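PDB 3E05: precorrin-6Y C5,15-methyltransferase (Decarboxylating) from Geobacter metallireducens, which catalyses S-adenosylmethionine-dependent methylation and decarboxylation of precorrin-6Y in cobalamin biosynthesis, the chain here being its C-terminal domain. Local coordinates for the interface of chains A and B. Coordinates in Å, arbitrary orientation; residue numbers count along the deposited sequence, not the author numbering. Chains: chain A/B, Precorrin-6Y C5,15-methyltransferase (Decarboxylating).

Contact 1: the interface of chains A and B. Residues chain A 156, 162; chain B 172, 175-176, 179.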
loop_
_atom_site.group_PDB
_atom_site.type_symbol
_atom_site.label_atom_id
_atom_site.label_comp_id
_atom_site.label_asym_id
_atom_site.label_seq_id
_atom_site.Cartn_x
_atom_site.Cartn_y
_atom_site.Cartn_z
ATOM N N GLU A 156 -3.032 -10.229 -23.325
ATOM C CA GLU A 156 -3.294 -11.667 -23.219
ATOM C C GLU A 156 -3.907 -12.243 -24.502
ATOM O O GLU A 156 -3.550 -13.348 -24.910
ATOM C CB GLU A 156 -4.162 -11.991 -21.996
ATOM C CG GLU A 156 -3.419 -11.882 -20.672
ATOM C CD GLU A 156 -4.227 -12.342 -19.465
ATOM O OE1 GLU A 156 -5.481 -12.317 -19.495
ATOM O OE2 GLU A 156 -3.590 -12.721 -18.462
ATOM N N VAL A 162 1.780 -11.764 -18.927
ATOM C CA VAL A 162 1.548 -10.428 -18.370
ATOM C C VAL A 162 1.752 -10.446 -16.866
ATOM O O VAL A 162 1.184 -11.292 -16.177
ATOM C CB VAL A 162 0.105 -9.917 -18.682
ATOM C CG1 VAL A 162 -0.188 -8.579 -17.985
ATOM C CG2 VAL A 162 -0.103 -9.763 -20.177
ATOM N N THR B 172 1.187 -9.695 -9.514
ATOM C CA THR B 172 0.498 -10.916 -9.936
ATOM C C THR B 172 1.499 -11.992 -10.328
ATOM O O THR B 172 2.597 -11.688 -10.799
ATOM C CB THR B 172 -0.435 -10.681 -11.127
ATOM O OG1 THR B 172 0.306 -10.099 -12.202
ATOM C CG2 THR B 172 -1.594 -9.763 -10.740
ATOM N N LEU B 175 -0.217 -17.736 -14.293
ATOM C CA LEU B 175 -0.146 -17.414 -15.713
ATOM C C LEU B 175 -1.376 -16.634 -16.164
ATOM O O LEU B 175 -1.264 -15.523 -16.681
ATOM C CB LEU B 175 0.003 -18.690 -16.545
ATOM C CG LEU B 175 1.084 -19.672 -16.091
ATOM C CD1 LEU B 175 0.798 -21.069 -16.622
ATOM C CD2 LEU B 175 2.460 -19.199 -16.531
ATOM N N THR B 176 -2.551 -17.224 -15.966
ATOM C CA THR B 176 -3.808 -16.539 -16.239
ATOM C C THR B 176 -4.913 -17.023 -15.306
ATOM O O THR B 176 -4.737 -17.993 -14.570
ATOM C CB THR B 176 -4.255 -16.742 -17.698
ATOM O OG1 THR B 176 -5.459 -16.002 -17.938
ATOM C CG2 THR B 176 -4.507 -18.215 -17.978
ATOM N N LYS B 179 -4.996 -14.620 -11.602
ATOM C CA LYS B 179 -4.034 -13.538 -11.400
ATOM C C LYS B 179 -4.291 -12.818 -10.090
ATOM O O LYS B 179 -4.914 -11.750 -10.062
ATOM C CB LYS B 179 -4.098 -12.525 -12.540
ATOM C CG LYS B 179 -3.456 -12.989 -13.811
ATOM C CD LYS B 179 -3.079 -11.806 -14.675
ATOM C CE LYS B 179 -1.996 -12.190 -15.666
ATOM N NZ LYS B 179 -0.910 -13.037 -15.068
#
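The C-terminal end of helix 145-157 and the start of strand 161-172 in chain A meet the loop that follows strand 161-173 in chain B. From that loop B:Lys179 reaches across and gives its side-chain nitrogen NZ to the backbone carbonyl O of A:Val162, 2.9 Å away. The approach is nearly along the C=O axis, at 161°. The chain of B:Lys179 is fairly extended and then bends at its last torsion (chi4 -43°), which turns NZ aside between two carbonyls. Its second acceptor is the backbone O of B:Leu175 in its own loop, at 3.0 Å, with the nitrogen well above that carbonyl plane and not on a lone pair. A long, flexible lysine suits this place because one amine can serve acceptors of both chains. A:Glu156 meets the lysine tip to tip, but its carboxylate OE2 lies beside the methylene CE of B:Lys179 at 3.3 Å and stays 4.3 Å from NZ; if both groups are charged, the carboxylate would probably help steady the lysine without pairing with it directly. B:Thr176 lies near the same carboxylate, though it and B:Leu175 are poorly ordered. An alanine in place of B:Lys179 would probably leave the carbonyl of A:Val162 without this donor and the B:Leu175 stretch of the loop freer to move. The site probably anchors a partly disordered loop of chain B to the start of strand 161-172 of chain A, which may help hold the pair together.

Contact 2: the interface of chains A and B. Residues chain A 27, 30-31, 34, 169; chain B 27, 30-31, 34, 167.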
loop_
_atom_site.group_PDB
_atom_site.type_symbol
_atom_site.label_atom_id
_atom_site.label_comp_id
_atom_site.label_asym_id
_atom_site.label_seq_id
_atom_site.Cartn_x
_atom_site.Cartn_y
_atom_site.Cartn_z
ATOM N N GLU A 27 10.220 7.382 -8.286
ATOM C CA GLU A 27 10.256 6.031 -7.767
ATOM C C GLU A 27 9.636 5.030 -8.753
ATOM O O GLU A 27 10.245 4.008 -9.055
ATOM C CB GLU A 27 9.586 5.938 -6.393
ATOM C CG GLU A 27 10.193 6.825 -5.296
ATOM C CD GLU A 27 9.702 8.282 -5.304
ATOM O OE1 GLU A 27 8.839 8.663 -6.109
ATOM O OE2 GLU A 27 10.231 9.063 -4.492
ATOM N N ALA A 30 11.822 4.578 -11.856
ATOM C CA ALA A 30 12.850 3.586 -11.596
ATOM C C ALA A 30 12.322 2.150 -11.749
ATOM O O ALA A 30 12.963 1.332 -12.401
ATOM C CB ALA A 30 13.431 3.785 -10.210
ATOM N N VAL A 31 11.159 1.848 -11.165
ATOM C CA VAL A 31 10.575 0.503 -11.317
ATOM C C VAL A 31 10.192 0.245 -12.779
ATOM O O VAL A 31 10.429 -0.848 -13.305
ATOM C CB VAL A 31 9.364 0.267 -10.377
ATOM C CG1 VAL A 31 8.876 -1.190 -10.478
ATOM C CG2 VAL A 31 9.755 0.584 -8.967
ATOM N N SER A 34 13.259 -0.600 -14.740
ATOM C CA SER A 34 13.622 -1.939 -14.322
ATOM C C SER A 34 12.787 -2.982 -15.077
ATOM O O SER A 34 13.336 -3.938 -15.629
ATOM C CB SER A 34 13.426 -2.039 -12.813
ATOM O OG SER A 34 13.772 -3.302 -12.320
ATOM N N VAL A 169 3.598 4.225 -2.939
ATOM C CA VAL A 169 4.719 4.959 -2.366
ATOM C C VAL A 169 4.156 6.014 -1.436
ATOM O O VAL A 169 3.275 6.778 -1.838
ATOM C CB VAL A 169 5.557 5.685 -3.466
ATOM C CG1 VAL A 169 6.681 6.515 -2.815
ATOM C CG2 VAL A 169 6.177 4.660 -4.413
ATOM N N GLU B 27 12.027 -4.490 -7.598
ATOM C CA GLU B 27 11.370 -3.187 -7.620
ATOM C C GLU B 27 11.991 -2.193 -6.645
ATOM O O GLU B 27 12.366 -1.068 -7.039
ATOM C CB GLU B 27 9.872 -3.355 -7.368
ATOM C CG GLU B 27 9.160 -4.266 -8.403
ATOM C CD GLU B 27 9.273 -5.764 -8.115
ATOM O OE1 GLU B 27 9.838 -6.197 -7.071
ATOM O OE2 GLU B 27 8.797 -6.529 -8.971
ATOM N N ALA B 30 15.516 -1.129 -7.637
ATOM C CA ALA B 30 15.482 -0.032 -8.616
ATOM C C ALA B 30 15.270 1.317 -7.929
ATOM O O ALA B 30 16.018 2.254 -8.177
ATOM C CB ALA B 30 14.407 -0.269 -9.656
ATOM N N VAL B 31 14.279 1.401 -7.033
ATOM C CA VAL B 31 14.036 2.648 -6.278
ATOM C C VAL B 31 15.267 3.032 -5.427
ATOM O O VAL B 31 15.647 4.203 -5.371
ATOM C CB VAL B 31 12.789 2.528 -5.344
ATOM C CG1 VAL B 31 12.491 3.868 -4.668
ATOM C CG2 VAL B 31 11.562 2.055 -6.130
ATOM N N SER B 34 17.927 4.479 -7.728
ATOM C CA SER B 34 17.422 5.828 -7.987
ATOM C C SER B 34 17.764 6.805 -6.858
ATOM O O SER B 34 18.330 7.867 -7.107
ATOM C CB SER B 34 15.897 5.788 -8.185
ATOM O OG SER B 34 15.449 6.856 -8.986
ATOM N N VAL B 167 7.748 1.921 0.532
ATOM C CA VAL B 167 7.411 1.369 -0.773
ATOM C C VAL B 167 6.697 0.048 -0.580
ATOM O O VAL B 167 7.235 -0.878 0.024
ATOM C CB VAL B 167 8.680 1.205 -1.674
ATOM C CG1 VAL B 167 8.355 0.414 -2.954
ATOM C CG2 VAL B 167 9.277 2.584 -2.010
#
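A:Val31 and B:Val31 face each other across the two-fold axis, CG2 to CG2 at 3.7 Å, in the tight centre of a contact between the two copies of helix 26-35. In each valine CG1 is anti to the backbone N (chi1 -175° in both), which points this second methyl at the methylene CG of the glutamate opposite; between CG1 of A:Val31 and CG of B:Glu27 the distance is 3.7 Å. A:Glu27 and B:Glu27 therefore contribute their aliphatic stems, each bent at chi2 (83°) before the carboxylate. Small residues let the helices come close: the methyl CB of A:Ala30 lies 3.6 Å from the backbone O of B:Ala30, and B:Ala30 returns the contact. A:Ser34 and B:Ser34 flank the alanines, with CB of A:Ser34 3.8 Å from CB of B:Ala30, a slender side chain that fits beside a methyl. This core is entirely a matter of van der Waals packing. The looser side is where strand residues A:Val169 and B:Val167 meet, their CG2 methyls 4.4 Å apart and little surface hidden on either. Branched valines suit extended strands, and these two form an antiparallel bridge position between the chains. The site sits where the paired helices lie under the strands that join the two subunits.

Contact 3: the interface of chains A and B. Residues chain A 162-166, 188; chain B 170-172, 181.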
loop_
_atom_site.group_PDB
_atom_site.type_symbol
_atom_site.label_atom_id
_atom_site.label_comp_id
_atom_site.label_asym_id
_atom_site.label_seq_id
_atom_site.Cartn_x
_atom_site.Cartn_y
_atom_site.Cartn_z
ATOM N N VAL A 162 1.780 -11.764 -18.927
ATOM C CA VAL A 162 1.548 -10.428 -18.370
ATOM C C VAL A 162 1.752 -10.446 -16.866
ATOM O O VAL A 162 1.184 -11.292 -16.177
ATOM C CB VAL A 162 0.105 -9.917 -18.682
ATOM C CG1 VAL A 162 -0.188 -8.579 -17.985
ATOM C CG2 VAL A 162 -0.103 -9.763 -20.177
ATOM N N GLU A 163 2.556 -9.511 -16.365
ATOM C CA GLU A 163 2.685 -9.294 -14.923
ATOM C C GLU A 163 2.127 -7.919 -14.610
ATOM O O GLU A 163 2.301 -6.987 -15.393
ATOM C CB GLU A 163 4.152 -9.368 -14.508
ATOM C CG GLU A 163 4.426 -8.864 -13.103
ATOM C CD GLU A 163 5.880 -8.614 -12.862
ATOM O OE1 GLU A 163 6.667 -9.585 -12.871
ATOM O OE2 GLU A 163 6.229 -7.444 -12.662
ATOM N N VAL A 164 1.419 -7.796 -13.489
ATOM C CA VAL A 164 0.949 -6.486 -13.018
ATOM C C VAL A 164 1.543 -6.233 -11.640
ATOM O O VAL A 164 1.384 -7.053 -10.726
ATOM C CB VAL A 164 -0.572 -6.418 -12.942
ATOM C CG1 VAL A 164 -1.031 -5.005 -12.537
ATOM C CG2 VAL A 164 -1.195 -6.841 -14.257
ATOM N N ALA A 165 2.277 -5.141 -11.503
ATOM C CA ALA A 165 2.827 -4.758 -10.205
ATOM C C ALA A 165 2.111 -3.481 -9.781
ATOM O O ALA A 165 2.142 -2.471 -10.493
ATOM C CB ALA A 165 4.309 -4.530 -10.291
ATOM N N CYS A 166 1.457 -3.518 -8.629
ATOM C CA CYS A 166 0.878 -2.305 -8.094
ATOM C C CYS A 166 1.848 -1.705 -7.085
ATOM O O CYS A 166 2.159 -2.318 -6.066
ATOM C CB CYS A 166 -0.478 -2.578 -7.457
ATOM S SG CYS A 166 -1.297 -1.075 -6.954
ATOM N N TYR A 188 -0.179 1.027 -11.505
ATOM C CA TYR A 188 -0.131 -0.344 -11.939
ATOM C C TYR A 188 0.857 -0.411 -13.112
ATOM O O TYR A 188 0.597 0.155 -14.170
ATOM C CB TYR A 188 -1.523 -0.790 -12.416
ATOM C CG TYR A 188 -2.477 -0.966 -11.265
ATOM C CD1 TYR A 188 -2.591 -2.195 -10.623
ATOM C CD2 TYR A 188 -3.247 0.103 -10.800
ATOM C CE1 TYR A 188 -3.472 -2.363 -9.539
ATOM C CE2 TYR A 188 -4.099 -0.043 -9.707
ATOM C CZ TYR A 188 -4.212 -1.281 -9.091
ATOM O OH TYR A 188 -5.053 -1.424 -8.010
ATOM N N ALA B 170 2.732 -4.905 -4.775
ATOM C CA ALA B 170 1.964 -6.157 -4.916
ATOM C C ALA B 170 2.036 -6.577 -6.361
ATOM O O ALA B 170 1.836 -5.747 -7.233
ATOM C CB ALA B 170 0.530 -5.957 -4.517
ATOM N N LYS B 171 2.322 -7.852 -6.611
ATOM C CA LYS B 171 2.504 -8.366 -7.976
ATOM C C LYS B 171 1.618 -9.564 -8.268
ATOM O O LYS B 171 1.384 -10.388 -7.394
ATOM C CB LYS B 171 3.933 -8.854 -8.171
ATOM C CG LYS B 171 4.974 -7.796 -8.306
ATOM C CD LYS B 171 6.143 -8.369 -9.088
ATOM C CE LYS B 171 6.950 -9.340 -8.255
ATOM N NZ LYS B 171 8.302 -9.483 -8.814
ATOM N N THR B 172 1.187 -9.695 -9.514
ATOM C CA THR B 172 0.498 -10.916 -9.936
ATOM C C THR B 172 1.499 -11.992 -10.328
ATOM O O THR B 172 2.597 -11.688 -10.799
ATOM C CB THR B 172 -0.435 -10.681 -11.127
ATOM O OG1 THR B 172 0.306 -10.099 -12.202
ATOM C CG2 THR B 172 -1.594 -9.763 -10.740
ATOM N N PHE B 181 -2.986 -10.786 -6.754
ATOM C CA PHE B 181 -1.894 -9.917 -6.256
ATOM C C PHE B 181 -1.312 -10.439 -4.959
ATOM O O PHE B 181 -2.031 -10.629 -3.977
ATOM C CB PHE B 181 -2.368 -8.479 -6.047
ATOM C CG PHE B 181 -2.627 -7.729 -7.320
ATOM C CD1 PHE B 181 -1.603 -7.033 -7.944
ATOM C CD2 PHE B 181 -3.902 -7.724 -7.898
ATOM C CE1 PHE B 181 -1.836 -6.328 -9.115
ATOM C CE2 PHE B 181 -4.142 -7.014 -9.068
ATOM C CZ PHE B 181 -3.103 -6.319 -9.676
HETATM O O HOH W 1 8.770 -10.059 -11.456
#
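The ring of B:Phe181 carries the methyl CG2 of B:Thr172 of the same chain over the centre of one face, 3.7 Å above the plane, and has the carbonyl carbon of B:Ala170 at its edge. Across the interface its CE1 meets CG1 of A:Val164 at 3.8 Å, and its CZ touches CE1 of A:Tyr188, the two aromatic side chains crossing at about a right angle. The A:Tyr188 ring is in turn covered on one face by SG of A:Cys166, offset toward the rim. Beneath these groups, strand 161-172 of chain A pairs antiparallel with strand 161-173 of chain B through backbone bonds that link A:Cys166 to B:Ala170 and B:Thr172 N to A:Val164 O. B:Thr172 extends the pairing with its side chain: chi1 of 56° sets OG1 between backbone N and carbonyl carbon, where it accepts a nearly straight bond (163° at H) from A:Val164 N at 2.9 Å. A valine in place of B:Thr172 would probably leave that amide without its acceptor. Threonine suits the spot by offering a hydroxyl to the strand and a methyl to the ring. On the polar flank, water 1 bridges A:Glu163 and B:Lys171, lying 2.6 Å from carboxylate OE1 of A:Glu163 and 2.7 Å from the amino group NZ of B:Lys171.

Contact 4: the interface of chains A and B. Residues chain A 8-9, 33, 61; chain B 8-9, 33, 61.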
loop_
_atom_site.group_PDB
_atom_site.type_symbol
_atom_site.label_atom_id
_atom_site.label_comp_id
_atom_site.label_asym_id
_atom_site.label_seq_id
_atom_site.Cartn_x
_atom_site.Cartn_y
_atom_site.Cartn_z
ATOM N N VAL A 8 22.450 9.026 -13.252
ATOM C CA VAL A 8 22.084 8.157 -14.356
ATOM C C VAL A 8 20.560 7.902 -14.301
ATOM O O VAL A 8 19.874 8.008 -15.315
ATOM C CB VAL A 8 22.912 6.836 -14.372
ATOM C CG1 VAL A 8 22.483 5.932 -15.523
ATOM C CG2 VAL A 8 24.432 7.118 -14.489
ATOM N N ILE A 9 20.046 7.586 -13.106
ATOM C CA ILE A 9 18.607 7.514 -12.875
ATOM C C ILE A 9 18.379 8.150 -11.525
ATOM O O ILE A 9 19.298 8.207 -10.700
ATOM C CB ILE A 9 18.001 6.044 -12.903
ATOM C CG1 ILE A 9 18.506 5.174 -11.738
ATOM C CG2 ILE A 9 18.191 5.354 -14.270
ATOM C CD1 ILE A 9 17.881 3.742 -11.666
ATOM N N LEU A 33 11.594 1.529 -15.505
ATOM C CA LEU A 33 12.864 1.279 -16.207
ATOM C C LEU A 33 13.345 -0.149 -15.995
ATOM O O LEU A 33 13.743 -0.822 -16.943
ATOM C CB LEU A 33 13.928 2.290 -15.763
ATOM C CG LEU A 33 13.620 3.721 -16.244
ATOM C CD1 LEU A 33 14.495 4.755 -15.474
ATOM C CD2 LEU A 33 13.718 3.857 -17.766
ATOM N N LEU A 61 20.609 4.799 -19.596
ATOM C CA LEU A 61 20.800 3.345 -19.456
ATOM C C LEU A 61 21.271 2.684 -20.759
ATOM O O LEU A 61 22.018 1.706 -20.727
ATOM C CB LEU A 61 19.517 2.676 -18.951
ATOM C CG LEU A 61 18.988 3.153 -17.590
ATOM C CD1 LEU A 61 17.647 2.528 -17.234
ATOM C CD2 LEU A 61 19.971 2.850 -16.515
ATOM N N VAL B 8 20.540 -4.014 -17.652
ATOM C CA VAL B 8 21.364 -3.090 -16.855
ATOM C C VAL B 8 20.840 -3.023 -15.412
ATOM O O VAL B 8 21.614 -3.108 -14.450
ATOM C CB VAL B 8 21.501 -1.671 -17.522
ATOM C CG1 VAL B 8 20.169 -0.910 -17.607
ATOM C CG2 VAL B 8 22.553 -0.822 -16.815
ATOM N N ILE B 9 19.520 -2.875 -15.281
ATOM C CA ILE B 9 18.793 -3.010 -14.016
ATOM C C ILE B 9 17.520 -3.822 -14.275
ATOM O O ILE B 9 17.026 -3.908 -15.412
ATOM C CB ILE B 9 18.473 -1.644 -13.316
ATOM C CG1 ILE B 9 17.443 -0.822 -14.105
ATOM C CG2 ILE B 9 19.768 -0.836 -12.992
ATOM C CD1 ILE B 9 16.903 0.389 -13.367
ATOM N N LEU B 33 18.480 2.294 -5.996
ATOM C CA LEU B 33 19.502 2.790 -6.943
ATOM C C LEU B 33 19.201 4.205 -7.424
ATOM O O LEU B 33 20.098 5.029 -7.488
ATOM C CB LEU B 33 19.624 1.831 -8.122
ATOM C CG LEU B 33 20.248 0.479 -7.754
ATOM C CD1 LEU B 33 19.935 -0.517 -8.823
ATOM C CD2 LEU B 33 21.743 0.590 -7.459
ATOM N N LEU B 61 25.430 0.450 -13.631
ATOM C CA LEU B 61 25.145 1.881 -13.778
ATOM C C LEU B 61 26.397 2.734 -13.666
ATOM O O LEU B 61 26.414 3.886 -14.123
ATOM C CB LEU B 61 24.149 2.353 -12.711
ATOM C CG LEU B 61 22.726 1.780 -12.652
ATOM C CD1 LEU B 61 22.006 2.264 -11.393
ATOM C CD2 LEU B 61 21.959 2.179 -13.845
HETATM O O HOH W 2 21.006 6.322 -9.616
HETATM O O HOH W 3 16.248 -2.059 -17.315
#
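A:Leu61 and B:Leu61, at the ends of the two copies of helix 53-61, form the apolar centre. Their CD2 methyls meet at 3.4 Å, tighter than usual van der Waals contact, as the side chains cross near the two-fold axis. Leucine suits this spot because its branched end presents a methyl at the tip of a flexible stem. A:Val8 and B:Val8, near the start of each chain, pack against this pair in different ways. B:Val8 has CG1 between its backbone N and carbonyl carbon (chi1 65°), and this methyl lies 3.9 Å from CB of A:Leu61, the side chains at about a right angle. A:Val8 takes a different rotamer, with CG1 anti to the backbone N (chi1 179°), and its CG2 lies 3.8 Å from the backbone O of B:Leu61, so the symmetry is inexact here. A:Ile9 and B:Ile9 reach tip to tip, CD1 to CD1 at 3.9 Å; isoleucine suits the place because its CD1 arm is long enough to reach the partner.

Polar contacts run through water. Water 2 lies 2.8 Å from the backbone O of A:Ile9 and 2.7 Å from that of B:Leu33, and water 3 joins B:Ile9 O to A:Leu33 O in the two-fold related role. Each water thus serves carbonyls of both chains, where two acceptors could not bond directly. Together the apolar centre and the two water bridges probably hold the first residues of each domain against the partner.

The four contacts run as one band along the two-fold interface, from contact 1 to contact 4 about 27 Å apart by their C-alpha centres. Contacts 1 and 3, about 9 Å apart, share A:Val162 and B:Thr172, so the loop contact adjoins the strand pairing. Contact 2, about 14 Å from contact 3, draws on the same strands but adds helix 26-35, which also supplies A:Leu33 and B:Leu33 to contact 4 about 10 Å further on. Backbone strand pairing at one end gives way to mainly apolar packing at the other. The deposited assembly holds four copies, and this pair may be its building unit, though the structure alone does not show that.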